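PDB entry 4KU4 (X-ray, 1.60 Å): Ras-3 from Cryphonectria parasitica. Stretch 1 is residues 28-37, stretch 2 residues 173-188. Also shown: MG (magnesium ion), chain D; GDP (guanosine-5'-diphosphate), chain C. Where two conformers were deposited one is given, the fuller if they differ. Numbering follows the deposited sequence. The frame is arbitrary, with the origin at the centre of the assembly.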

# COMPACT_ATOMS: atom_id res chain seq x y z
N THR A 28 -5.69 7.72 -1.35
CA THR A 28 -5.33 8.88 -2.16
C THR A 28 -4.35 9.81 -1.45
O THR A 28 -3.36 10.26 -2.06
CB THR A 28 -6.58 9.69 -2.55
OG1 THR A 28 -7.45 8.86 -3.33
CG2 THR A 28 -6.16 10.90 -3.39
N SER A 29 -4.61 10.09 -0.18
CA SER A 29 -3.77 10.97 0.63
C SER A 29 -2.33 10.45 0.72
O SER A 29 -1.37 11.21 0.56
CB SER A 29 -4.38 11.17 2.03
OG SER A 29 -5.62 11.86 1.94
N LEU A 30 -2.19 9.14 0.95
CA LEU A 30 -0.87 8.51 1.00
C LEU A 30 -0.13 8.67 -0.32
O LEU A 30 1.05 9.01 -0.34
CB LEU A 30 -1.01 7.02 1.34
CG LEU A 30 -1.27 6.66 2.80
CD1 LEU A 30 -1.75 5.22 2.89
CD2 LEU A 30 -0.02 6.86 3.63
N THR A 31 -0.83 8.43 -1.43
CA THR A 31 -0.21 8.44 -2.75
C THR A 31 0.20 9.86 -3.15
O THR A 31 1.25 10.06 -3.74
CB THR A 31 -1.15 7.87 -3.82
OG1 THR A 31 -1.66 6.59 -3.41
CG2 THR A 31 -0.42 7.70 -5.14
N VAL A 32 -0.66 10.83 -2.86
CA VAL A 32 -0.40 12.24 -3.17
C VAL A 32 0.76 12.76 -2.32
O VAL A 32 1.63 13.49 -2.79
CB VAL A 32 -1.69 13.07 -2.95
CG1 VAL A 32 -1.40 14.55 -2.97
CG2 VAL A 32 -2.74 12.71 -3.99
N ASN A 33 0.80 12.34 -1.06
CA ASN A 33 1.93 12.66 -0.19
C ASN A 33 3.24 12.06 -0.71
O ASN A 33 4.22 12.78 -0.88
CB ASN A 33 1.65 12.22 1.25
CG ASN A 33 2.77 12.62 2.21
OD1 ASN A 33 3.70 11.83 2.47
ND2 ASN A 33 2.69 13.83 2.74
N LEU A 34 3.24 10.75 -0.96
CA LEU A 34 4.42 10.07 -1.45
C LEU A 34 5.00 10.73 -2.70
O LEU A 34 6.20 10.90 -2.79
CB LEU A 34 4.11 8.61 -1.75
CG LEU A 34 5.25 7.85 -2.41
CD1 LEU A 34 6.31 7.49 -1.36
CD2 LEU A 34 4.70 6.61 -3.08
N THR A 35 4.13 11.07 -3.65
CA THR A 35 4.57 11.56 -4.95
C THR A 35 4.83 13.06 -5.00
O THR A 35 5.24 13.58 -6.03
CB THR A 35 3.60 11.16 -6.06
OG1 THR A 35 2.32 11.76 -5.81
CG2 THR A 35 3.46 9.65 -6.13
N LYS A 36 4.61 13.75 -3.88
CA LYS A 36 4.92 15.18 -3.79
C LYS A 36 4.09 15.98 -4.80
O LYS A 36 4.57 16.93 -5.41
CB LYS A 36 6.42 15.42 -4.00
CG LYS A 36 7.33 14.55 -3.12
CD LYS A 36 7.65 15.24 -1.79
CE LYS A 36 8.37 14.29 -0.83
NZ LYS A 36 9.56 13.67 -1.48
N HIS A 37 2.83 15.58 -4.95
CA HIS A 37 1.89 16.22 -5.86
C HIS A 37 1.68 17.67 -5.43
O HIS A 37 1.81 17.98 -4.24
CB HIS A 37 0.57 15.44 -5.83
CG HIS A 37 -0.36 15.74 -6.97
ND1 HIS A 37 -1.14 16.88 -7.02
CD2 HIS A 37 -0.64 15.05 -8.09
CE1 HIS A 37 -1.85 16.87 -8.13
NE2 HIS A 37 -1.58 15.76 -8.79
N GLU A 173 3.06 1.66 10.06
CA GLU A 173 2.08 2.65 10.50
C GLU A 173 2.46 4.01 9.90
O GLU A 173 3.64 4.39 9.90
CB GLU A 173 1.97 2.70 12.01
CG GLU A 173 1.18 1.51 12.52
CD GLU A 173 0.43 1.80 13.78
OE1 GLU A 173 0.71 2.84 14.41
OE2 GLU A 173 -0.45 0.99 14.13
N THR A 174 1.46 4.73 9.41
CA THR A 174 1.71 5.98 8.71
C THR A 174 0.75 7.10 9.03
O THR A 174 -0.31 6.87 9.63
CB THR A 174 1.53 5.77 7.16
OG1 THR A 174 0.18 5.37 6.87
CG2 THR A 174 2.52 4.73 6.63
N SER A 175 1.16 8.33 8.70
CA SER A 175 0.23 9.45 8.76
C SER A 175 0.39 10.19 7.44
O SER A 175 1.38 10.90 7.24
CB SER A 175 0.47 10.41 9.93
OG SER A 175 -0.40 11.53 9.82
N ALA A 176 -0.53 9.96 6.51
CA ALA A 176 -0.55 10.67 5.25
C ALA A 176 -0.59 12.17 5.48
O ALA A 176 -0.09 12.95 4.67
CB ALA A 176 -1.76 10.24 4.42
N LYS A 177 -1.21 12.58 6.58
CA LYS A 177 -1.41 14.00 6.86
C LYS A 177 -0.09 14.64 7.24
O LYS A 177 0.24 15.72 6.76
CB LYS A 177 -2.45 14.18 7.98
CG LYS A 177 -2.69 15.64 8.37
CD LYS A 177 -3.53 15.74 9.63
CE LYS A 177 -3.44 17.14 10.24
NZ LYS A 177 -4.12 17.26 11.55
N LEU A 178 0.69 13.95 8.07
CA LEU A 178 1.97 14.51 8.51
C LEU A 178 3.16 14.03 7.68
O LEU A 178 4.25 14.58 7.79
CB LEU A 178 2.19 14.23 10.00
CG LEU A 178 1.16 14.92 10.89
CD1 LEU A 178 1.43 14.65 12.36
CD2 LEU A 178 1.18 16.41 10.62
N GLY A 179 2.93 13.03 6.83
CA GLY A 179 3.97 12.44 6.01
C GLY A 179 4.76 11.35 6.72
O GLY A 179 5.70 10.78 6.16
N THR A 180 4.37 11.06 7.96
CA THR A 180 5.11 10.14 8.81
C THR A 180 5.14 8.72 8.24
O THR A 180 4.08 8.11 8.04
CB THR A 180 4.49 10.09 10.22
OG1 THR A 180 4.24 11.43 10.67
CG2 THR A 180 5.43 9.39 11.20
N ASN A 181 6.34 8.22 8.00
CA ASN A 181 6.59 6.85 7.55
C ASN A 181 6.02 6.52 6.18
O ASN A 181 5.99 5.35 5.80
CB ASN A 181 6.07 5.83 8.57
CG ASN A 181 6.69 5.98 9.95
OD1 ASN A 181 7.83 6.42 10.09
ND2 ASN A 181 5.94 5.60 10.99
N VAL A 182 5.56 7.52 5.45
CA VAL A 182 4.97 7.24 4.14
C VAL A 182 5.98 6.59 3.18
O VAL A 182 5.69 5.56 2.58
CB VAL A 182 4.33 8.50 3.50
CG1 VAL A 182 3.82 8.15 2.10
CG2 VAL A 182 3.17 9.00 4.36
N GLU A 183 7.18 7.17 3.03
CA GLU A 183 8.16 6.55 2.13
C GLU A 183 8.53 5.13 2.58
O GLU A 183 8.65 4.22 1.75
CB GLU A 183 9.42 7.41 1.95
CG GLU A 183 9.21 8.62 1.07
CD GLU A 183 10.49 9.39 0.80
OE1 GLU A 183 11.55 9.02 1.36
OE2 GLU A 183 10.43 10.36 0.02
N GLU A 184 8.72 4.93 3.88
CA GLU A 184 9.05 3.60 4.39
C GLU A 184 8.00 2.58 3.96
O GLU A 184 8.32 1.46 3.58
CB GLU A 184 9.18 3.63 5.91
CG GLU A 184 10.50 4.23 6.39
CD GLU A 184 10.57 5.75 6.31
OE1 GLU A 184 9.59 6.43 5.93
OE2 GLU A 184 11.66 6.27 6.62
N ALA A 185 6.74 2.98 4.01
CA ALA A 185 5.65 2.06 3.68
C ALA A 185 5.72 1.62 2.22
O ALA A 185 5.75 0.42 1.94
CB ALA A 185 4.34 2.70 3.98
N PHE A 186 5.74 2.58 1.30
CA PHE A 186 5.80 2.25 -0.13
C PHE A 186 7.10 1.55 -0.52
O PHE A 186 7.07 0.59 -1.30
CB PHE A 186 5.65 3.51 -0.99
CG PHE A 186 4.25 4.04 -1.08
CD1 PHE A 186 3.38 3.55 -2.05
CD2 PHE A 186 3.80 5.03 -0.22
CE1 PHE A 186 2.10 4.03 -2.15
CE2 PHE A 186 2.51 5.52 -0.33
CZ PHE A 186 1.65 5.01 -1.29
N PHE A 187 8.23 2.02 -0.01
CA PHE A 187 9.50 1.42 -0.39
C PHE A 187 9.65 0.01 0.18
O PHE A 187 10.44 -0.78 -0.33
CB PHE A 187 10.68 2.29 0.05
CG PHE A 187 10.72 3.65 -0.57
CD1 PHE A 187 9.83 4.02 -1.56
CD2 PHE A 187 11.67 4.56 -0.16
CE1 PHE A 187 9.88 5.28 -2.13
CE2 PHE A 187 11.73 5.83 -0.72
CZ PHE A 187 10.83 6.18 -1.71
N SER A 188 8.89 -0.32 1.21
CA SER A 188 9.04 -1.61 1.87
C SER A 188 8.81 -2.78 0.91
O SER A 188 9.49 -3.80 1.01
CB SER A 188 8.13 -1.73 3.11
OG SER A 188 6.75 -1.81 2.75
MG MG D . -9.33 7.87 -2.80
PB GDP C . -9.36 7.10 0.52
O1B GDP C . -8.65 7.52 -0.75
O2B GDP C . -8.77 5.78 1.01
O3B GDP C . -10.85 6.95 0.27
O3A GDP C . -9.09 8.22 1.65
PA GDP C . -8.69 9.79 1.42
O1A GDP C . -7.24 9.95 1.01
O2A GDP C . -9.62 10.48 0.45
O5' GDP C . -8.86 10.38 2.90
C5' GDP C . -10.13 10.30 3.53
C4' GDP C . -10.13 11.29 4.69
O4' GDP C . -9.12 10.88 5.58
C3' GDP C . -9.78 12.70 4.26
O3' GDP C . -10.57 13.64 5.02
C2' GDP C . -8.33 12.84 4.65
O2' GDP C . -7.98 14.19 4.96
C1' GDP C . -8.25 11.95 5.88
N9 GDP C . -6.92 11.36 6.09
C8 GDP C . -6.23 10.58 5.24
N7 GDP C . -5.05 10.20 5.79
C5 GDP C . -4.99 10.75 7.02
C6 GDP C . -4.03 10.76 8.13
O6 GDP C . -2.95 10.14 8.04
N1 GDP C . -4.35 11.44 9.24
C2 GDP C . -5.49 12.12 9.36
N2 GDP C . -5.71 12.79 10.52
N3 GDP C . -6.42 12.16 8.38
C4 GDP C . -6.22 11.51 7.21
O HOH W 1 6.43 12.01 3.18
O HOH W 2 11.62 12.53 0.45
O HOH W 3 -10.11 9.82 -2.14
O HOH W 4 -11.28 6.95 -2.33
O HOH W 5 -10.02 8.51 -4.73
O HOH W 6 -8.49 5.97 -3.38

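What does the start of stretch 2 offer the helix of stretch 1? Thr-174 meets Leu-30, Thr-174 OG1 lying 3.6 Å from Leu-30 CD2. Ala-176 then points its methyl toward the helix, with Ala-176 CB 3.7 Å from Ser-29 CB and 3.9 Å from Leu-30 CD2; the backbones come close here, the CA atoms of Leu-30 and Ala-176 being 4.8 Å apart.

What links Asn-33 to stretch 2 if no direct hydrogen bond crosses the contact? Asn-33 ND2 comes within 3.5 Å of Ala-176 O, but at a poor angle. Water 1 serves the other end of the amide, donating to Asn-33 OD1 and, weakly, to Gly-179 O.

Where does the apolar packing concentrate? The helix beginning at Val-182 crosses the first nearly at right angles, and Leu-34 sits as a knob among Val-182, Glu-183, Phe-186 and Phe-187. Val-182 CG1 lies 3.9 Å from Leu-34 CB, while Val-182 CG2 is 3.9 Å from Leu-30 CD2.

What does Glu-183 add beyond its place around Leu-34? Glu-183 OE2 forms a long salt bridge with Lys-36 NZ at 3.7 Å, and water 2 bridges the same two atoms.

How does Phe-186 receive Leu-34? Leu-34 CD2 sits over one ring face, 3.3 Å from Phe-186 CG, in a close CH-pi contact. Phe-187 adds a looser touch, Phe-187 CE1 to Leu-34 CD1 at 4.3 Å.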